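Local coordinates for oxidoreductase, short chain dehydrogenase/reductase family protein (Bifidobacterium adolescentis L2-32, PDB 6OW4) that acts as an NADH-dependent 20beta-hydroxysteroid dehydrogenase, an oxidoreductase of the short-chain dehydrogenase/reductase family, at residues S175-A180 with N226-G231; I151-T156 with A205-H210. All blocks are in the same frame, centred on the assembly; numbering follows the deposited sequence.

Interaction 1 of 2, residues S175-A180 with N226-G231; sequences SLIFTA and NTISPG. With NAD (nicotinamide-adenine-dinucleotide), chain N.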
loop_
_atom_site.group_PDB
_atom_site.type_symbol
_atom_site.label_atom_id
_atom_site.label_comp_id
_atom_site.label_asym_id
_atom_site.label_seq_id
_atom_site.Cartn_x
_atom_site.Cartn_y
_atom_site.Cartn_z
ATOM N N SER F 175 -15.599 -11.274 -15.504
ATOM C CA SER F 175 -15.004 -11.019 -14.165
ATOM C C SER F 175 -13.952 -12.086 -13.841
ATOM O O SER F 175 -14.332 -13.262 -13.676
ATOM C CB SER F 175 -16.073 -10.974 -13.105
ATOM O OG SER F 175 -15.508 -10.742 -11.823
ATOM N N LEU F 176 -12.681 -11.680 -13.750
ATOM C CA LEU F 176 -11.550 -12.546 -13.328
ATOM C C LEU F 176 -11.334 -12.370 -11.824
ATOM O O LEU F 176 -11.164 -11.215 -11.391
ATOM C CB LEU F 176 -10.288 -12.158 -14.105
ATOM C CG LEU F 176 -10.427 -12.113 -15.625
ATOM C CD1 LEU F 176 -9.173 -11.530 -16.256
ATOM C CD2 LEU F 176 -10.719 -13.497 -16.188
ATOM N N ILE F 177 -11.355 -13.471 -11.068
ATOM C CA ILE F 177 -11.025 -13.497 -9.611
ATOM C C ILE F 177 -9.814 -14.415 -9.414
ATOM O O ILE F 177 -9.951 -15.633 -9.617
ATOM C CB ILE F 177 -12.231 -13.937 -8.754
ATOM C CG1 ILE F 177 -13.494 -13.130 -9.076
ATOM C CG2 ILE F 177 -11.885 -13.864 -7.275
ATOM C CD1 ILE F 177 -14.425 -13.797 -10.064
ATOM N N PHE F 178 -8.674 -13.835 -9.041
ATOM C CA PHE F 178 -7.414 -14.554 -8.731
ATOM C C PHE F 178 -7.297 -14.695 -7.212
ATOM O O PHE F 178 -7.418 -13.676 -6.516
ATOM C CB PHE F 178 -6.210 -13.793 -9.293
ATOM C CG PHE F 178 -6.166 -13.651 -10.794
ATOM C CD1 PHE F 178 -6.989 -12.748 -11.452
ATOM C CD2 PHE F 178 -5.270 -14.391 -11.548
ATOM C CE1 PHE F 178 -6.932 -12.609 -12.831
ATOM C CE2 PHE F 178 -5.209 -14.248 -12.926
ATOM C CZ PHE F 178 -6.043 -13.359 -13.565
ATOM N N THR F 179 -7.076 -15.913 -6.714
ATOM C CA THR F 179 -6.787 -16.175 -5.279
ATOM C C THR F 179 -5.325 -15.804 -5.003
ATOM O O THR F 179 -4.431 -16.504 -5.515
ATOM C CB THR F 179 -7.094 -17.625 -4.887
ATOM O OG1 THR F 179 -8.419 -17.938 -5.314
ATOM C CG2 THR F 179 -6.984 -17.861 -3.396
ATOM N N ALA F 180 -5.104 -14.722 -4.252
ATOM C CA ALA F 180 -3.782 -14.299 -3.735
ATOM C C ALA F 180 -3.612 -14.878 -2.325
ATOM O O ALA F 180 -4.065 -16.019 -2.106
ATOM C CB ALA F 180 -3.673 -12.792 -3.765
ATOM N N ASN F 226 -9.854 -8.803 -10.328
ATOM C CA ASN F 226 -9.642 -8.522 -8.884
ATOM C C ASN F 226 -9.013 -9.750 -8.224
ATOM O O ASN F 226 -9.079 -10.845 -8.815
ATOM C CB ASN F 226 -10.948 -8.123 -8.193
ATOM C CG ASN F 226 -11.507 -6.818 -8.715
ATOM O OD1 ASN F 226 -10.946 -5.752 -8.463
ATOM N ND2 ASN F 226 -12.611 -6.891 -9.443
ATOM N N THR F 227 -8.427 -9.555 -7.043
ATOM C CA THR F 227 -7.824 -10.624 -6.211
ATOM C C THR F 227 -8.560 -10.721 -4.873
ATOM O O THR F 227 -9.080 -9.695 -4.397
ATOM C CB THR F 227 -6.331 -10.374 -5.981
ATOM O OG1 THR F 227 -6.200 -9.098 -5.356
ATOM C CG2 THR F 227 -5.531 -10.407 -7.262
ATOM N N ILE F 228 -8.593 -11.929 -4.312
ATOM C CA ILE F 228 -9.025 -12.214 -2.916
ATOM C C ILE F 228 -7.789 -12.698 -2.155
ATOM O O ILE F 228 -7.151 -13.656 -2.625
ATOM C CB ILE F 228 -10.173 -13.242 -2.901
ATOM C CG1 ILE F 228 -11.363 -12.750 -3.729
ATOM C CG2 ILE F 228 -10.582 -13.586 -1.475
ATOM C CD1 ILE F 228 -12.452 -13.779 -3.912
ATOM N N SER F 229 -7.453 -12.031 -1.049
ATOM C CA SER F 229 -6.290 -12.346 -0.181
ATOM C C SER F 229 -6.790 -12.939 1.131
ATOM O O SER F 229 -6.819 -12.251 2.151
ATOM C CB SER F 229 -5.448 -11.122 0.046
ATOM O OG SER F 229 -4.855 -10.694 -1.169
ATOM N N PRO F 230 -7.205 -14.227 1.150
ATOM C CA PRO F 230 -7.695 -14.848 2.377
ATOM C C PRO F 230 -6.578 -14.943 3.426
ATOM O O PRO F 230 -5.431 -15.111 3.048
ATOM C CB PRO F 230 -8.167 -16.243 1.935
ATOM C CG PRO F 230 -7.393 -16.517 0.667
ATOM C CD PRO F 230 -7.205 -15.164 0.014
ATOM N N GLY F 231 -6.938 -14.801 4.703
ATOM C CA GLY F 231 -6.047 -15.080 5.844
ATOM C C GLY F 231 -6.042 -16.564 6.153
ATOM O O GLY F 231 -6.084 -17.362 5.200
HETATM P PA NAD N . -6.160 -26.864 -1.416
HETATM O O1A NAD N . -4.755 -27.374 -1.423
HETATM O O2A NAD N . -7.137 -28.035 -1.239
HETATM O O5B NAD N . -6.512 -26.110 -2.772
HETATM C C5B NAD N . -5.556 -26.023 -3.829
HETATM C C4B NAD N . -6.141 -26.773 -5.060
HETATM O O4B NAD N . -5.283 -26.361 -6.302
HETATM C C3B NAD N . -6.067 -28.033 -4.943
HETATM O O3B NAD N . -7.362 -28.687 -5.199
HETATM C C2B NAD N . -4.966 -28.555 -6.074
HETATM O O2B NAD N . -5.343 -29.872 -6.572
HETATM C C1B NAD N . -4.982 -27.689 -7.006
HETATM N N9A NAD N . -3.635 -27.632 -7.659
HETATM C C8A NAD N . -2.348 -27.456 -7.280
HETATM N N7A NAD N . -1.568 -27.529 -8.388
HETATM C C5A NAD N . -2.372 -27.752 -9.447
HETATM C C6A NAD N . -2.084 -27.908 -10.810
HETATM N N6A NAD N . -0.904 -27.902 -11.612
HETATM N N1A NAD N . -3.088 -28.124 -11.691
HETATM C C2A NAD N . -4.390 -28.192 -11.256
HETATM N N3A NAD N . -4.678 -28.038 -9.905
HETATM C C4A NAD N . -3.660 -27.818 -9.009
HETATM O O3 NAD N . -6.331 -25.809 -0.164
HETATM P PN NAD N . -7.103 -24.400 -0.280
HETATM O O1N NAD N . -7.138 -23.766 1.082
HETATM O O2N NAD N . -8.528 -24.644 -0.779
HETATM O O5D NAD N . -6.295 -23.442 -1.268
HETATM C C5D NAD N . -6.912 -22.887 -2.421
HETATM C C4D NAD N . -6.159 -21.595 -2.834
HETATM O O4D NAD N . -6.259 -20.705 -1.885
HETATM C C3D NAD N . -4.677 -21.865 -3.018
HETATM O O3D NAD N . -4.228 -21.240 -4.151
HETATM C C2D NAD N . -4.013 -21.252 -1.749
HETATM O O2D NAD N . -2.615 -20.874 -2.095
HETATM C C1D NAD N . -4.763 -20.241 -1.471
HETATM N N1N NAD N . -4.769 -19.846 -0.058
HETATM C C2N NAD N . -5.350 -20.660 0.905
HETATM C C3N NAD N . -5.353 -20.271 2.254
HETATM C C7N NAD N . -5.987 -21.171 3.341
HETATM O O7N NAD N . -5.556 -21.136 4.479
HETATM N N7N NAD N . -7.072 -22.039 3.037
HETATM C C4N NAD N . -4.780 -19.068 2.622
HETATM C C5N NAD N . -4.204 -18.249 1.664
HETATM C C6N NAD N . -4.210 -18.643 0.319
HETATM O O HOH W 1 -13.380 -9.688 -10.647
#

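Interaction 2 of 2, residues I151-T156 with A205-H210; sequences INLNGT and AAIMEH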
loop_
_atom_site.group_PDB
_atom_site.type_symbol
_atom_site.label_atom_id
_atom_site.label_comp_id
_atom_site.label_asym_id
_atom_site.label_seq_id
_atom_site.Cartn_x
_atom_site.Cartn_y
_atom_site.Cartn_z
ATOM N N ILE F 151 3.760 -23.488 -10.783
ATOM C CA ILE F 151 2.343 -23.793 -10.427
ATOM C C ILE F 151 1.599 -22.475 -10.180
ATOM O O ILE F 151 0.702 -22.152 -10.980
ATOM C CB ILE F 151 2.267 -24.763 -9.230
ATOM C CG1 ILE F 151 2.880 -26.121 -9.585
ATOM C CG2 ILE F 151 0.833 -24.907 -8.734
ATOM C CD1 ILE F 151 3.177 -27.005 -8.397
ATOM N N ASN F 152 1.979 -21.736 -9.133
ATOM C CA ASN F 152 1.232 -20.550 -8.625
ATOM C C ASN F 152 1.199 -19.446 -9.689
ATOM O O ASN F 152 0.088 -19.006 -10.030
ATOM C CB ASN F 152 1.812 -20.026 -7.308
ATOM C CG ASN F 152 1.595 -20.968 -6.143
ATOM O OD1 ASN F 152 0.860 -21.948 -6.251
ATOM N ND2 ASN F 152 2.226 -20.677 -5.017
ATOM N N LEU F 153 2.359 -19.013 -10.192
ATOM C CA LEU F 153 2.477 -17.817 -11.071
ATOM C C LEU F 153 2.179 -18.191 -12.528
ATOM O O LEU F 153 1.257 -17.591 -13.111
ATOM C CB LEU F 153 3.879 -17.215 -10.931
ATOM C CG LEU F 153 4.118 -15.920 -11.705
ATOM C CD1 LEU F 153 3.039 -14.888 -11.402
ATOM C CD2 LEU F 153 5.494 -15.357 -11.394
ATOM N N ASN F 154 2.940 -19.128 -13.099
ATOM C CA ASN F 154 2.847 -19.508 -14.535
ATOM C C ASN F 154 1.506 -20.209 -14.777
ATOM O O ASN F 154 0.819 -19.838 -15.748
ATOM C CB ASN F 154 4.038 -20.362 -14.985
ATOM C CG ASN F 154 5.357 -19.616 -14.944
ATOM O OD1 ASN F 154 5.416 -18.463 -14.520
ATOM N ND2 ASN F 154 6.424 -20.268 -15.376
ATOM N N GLY F 155 1.146 -21.168 -13.918
ATOM C CA GLY F 155 -0.131 -21.902 -13.986
ATOM C C GLY F 155 -1.314 -20.949 -14.025
ATOM O O GLY F 155 -2.120 -21.045 -14.970
ATOM N N THR F 156 -1.394 -20.043 -13.045
ATOM C CA THR F 156 -2.463 -19.019 -12.904
ATOM C C THR F 156 -2.523 -18.170 -14.179
ATOM O O THR F 156 -3.619 -18.079 -14.771
ATOM C CB THR F 156 -2.233 -18.160 -11.654
ATOM O OG1 THR F 156 -2.316 -19.023 -10.520
ATOM C CG2 THR F 156 -3.232 -17.034 -11.506
ATOM N N ALA F 205 1.990 -12.228 -4.550
ATOM C CA ALA F 205 2.293 -10.795 -4.786
ATOM C C ALA F 205 2.379 -10.523 -6.294
ATOM O O ALA F 205 1.941 -9.438 -6.730
ATOM C CB ALA F 205 3.578 -10.419 -4.091
ATOM N N ALA F 206 2.935 -11.471 -7.057
ATOM C CA ALA F 206 3.051 -11.412 -8.533
ATOM C C ALA F 206 1.660 -11.533 -9.160
ATOM O O ALA F 206 1.350 -10.738 -10.065
ATOM C CB ALA F 206 3.975 -12.496 -9.029
ATOM N N ILE F 207 0.862 -12.496 -8.686
ATOM C CA ILE F 207 -0.550 -12.722 -9.119
ATOM C C ILE F 207 -1.335 -11.420 -8.930
ATOM O O ILE F 207 -2.112 -11.070 -9.838
ATOM C CB ILE F 207 -1.182 -13.906 -8.354
ATOM C CG1 ILE F 207 -0.611 -15.244 -8.829
ATOM C CG2 ILE F 207 -2.701 -13.884 -8.464
ATOM C CD1 ILE F 207 -0.867 -16.393 -7.883
ATOM N N MET F 208 -1.128 -10.732 -7.803
ATOM C CA MET F 208 -1.830 -9.466 -7.453
ATOM C C MET F 208 -1.558 -8.399 -8.521
ATOM O O MET F 208 -2.537 -7.863 -9.072
ATOM C CB MET F 208 -1.396 -8.942 -6.080
ATOM C CG MET F 208 -2.139 -9.589 -4.922
ATOM S SD MET F 208 -1.729 -8.842 -3.320
ATOM C CE MET F 208 -2.374 -7.188 -3.566
ATOM N N GLU F 209 -0.285 -8.110 -8.807
ATOM C CA GLU F 209 0.129 -7.044 -9.760
ATOM C C GLU F 209 -0.173 -7.482 -11.201
ATOM O O GLU F 209 -0.310 -6.594 -12.067
ATOM C CB GLU F 209 1.608 -6.697 -9.573
ATOM C CG GLU F 209 2.063 -5.485 -10.371
ATOM C CD GLU F 209 1.240 -4.222 -10.169
ATOM O OE1 GLU F 209 0.770 -3.998 -9.039
ATOM O OE2 GLU F 209 1.065 -3.465 -11.147
ATOM N N HIS F 210 -0.277 -8.792 -11.451
ATOM C CA HIS F 210 -0.722 -9.366 -12.752
ATOM C C HIS F 210 -2.200 -9.018 -12.971
ATOM O O HIS F 210 -2.529 -8.490 -14.051
ATOM C CB HIS F 210 -0.450 -10.878 -12.806
ATOM C CG HIS F 210 -1.085 -11.571 -13.966
ATOM N ND1 HIS F 210 -0.804 -11.232 -15.275
ATOM C CD2 HIS F 210 -1.976 -12.585 -14.023
ATOM C CE1 HIS F 210 -1.495 -12.005 -16.088
ATOM N NE2 HIS F 210 -2.224 -12.845 -15.344
#

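Interaction 1 of 2, residues S175-A180 with N226-G231
Ile177 and Ile228 meet on one face of the central parallel sheet of a Rossmann fold, on the adjacent strands 174-179 and 223-230. Their side chains cross obliquely. The CG2 methyl of Ile177 stands anti to its backbone N, and it presses on CD1 of Ile228 at 3.4 Å, a tight carbon contact. Leu272 of helix 262-273 packs on both isoleucines from this face.

Phe178 and Thr227 form a pair on the other face, which helix 198-217 covers. Here CB of Phe178 lies 4.0 Å from CG2 of Thr227. The hydroxyl of Thr227 is taken by Asp284, which also binds Ser229 OG. The Phe178 ring has Asn226 O at its edge, in plane, 3.9 Å from CD1.

The backbones are joined by a ladder of four hydrogen bonds, from Asn226 N to Leu176 O at one end to Ala180 N to Ile228 O at the other. At the start of the ladder a water donates to Ser175 OG and Leu176 O and accepts from Asn226 ND2.

The far end reaches the NAD pocket. Thr179 OG1 is hydrogen-bonded to Asn128 OD1, while its methyl turns to the cofactor. Pro230 CG packs 3.8 Å from C5N of the nicotinamide ring, and Thr179 CG2 lies 3.3 Å from the ribose oxygen O4D of NAD.

Interaction 2 of 2, residues I151-T156 with A205-H210
Asn152 O meets a group from each of the two helices. Thr156 OG1, one turn on in its own helix, donates a hydrogen bond to it, modelled at 2.5 Å; so short a length is doubtful in its exact value. From helix 198-217 comes the CD1 methyl of Ile207, 3.5 Å from Asn152 O. The same methyl lies 4.0 Å from Thr156 OG1.

Ile207 and Thr156 cross at about a right angle. CG1 of Ile207 is anti to its carbonyl carbon (chi1 -73°), and an extended chi2 of 163° carries CD1 on to the neighbouring helix. CG1 itself lies 4.2 Å from Thr156 CG2. An alanine in place of Ile207 would keep CB but lose CG1, CG2 and CD1, and would probably open a gap beside Asn152 O, the Thr156 side chain and Phe178.

Leu153 makes the second side-chain contact, with Ala206. Its CG is anti to the backbone N, and both methyls approach Ala206. CD1 is 3.5 Å from Ala206 CB, closer than usual for two carbons; CD2 is 4.0 Å from it. The segment axes are 9.6 Å apart at closest approach and 27° from parallel. No hydrogen bond crosses between the two segments.

The amide of Asn152 is held elsewhere, by Val131 N on OD1 and Thr203 OG1 on ND2. Ile149 of the second subunit also packs on Leu153, and Trp145 of that subunit meets the His210 ring edge-to-face. Two such helices from each subunit, joined in a four-helix bundle, are characteristic of the dimer interface of short-chain dehydrogenases/reductases.

Interaction 2 is part of the helix layer over one face of the sheet that interaction 1 helps to build. Their centres are 11 Å apart, and Phe178 is the main bridge. Its CD2 lies 3.3 Å from Thr156 CG2, and its CB 3.6 Å from Ile207 CG2. Phe178 thus touches helix 142-170 through Thr156 and helix 198-217 through Ile207 and His210, whose ring it meets at about 90°. Nearer the cofactor, Ala180 CB packs 3.7 Å from Met208 CG. Interaction 1 borders the nicotinamide end of NAD directly. The helices of interaction 2 reach NAD through Ile151 and the adjoining Lys204, which also hydrogen-bonds Thr179 O.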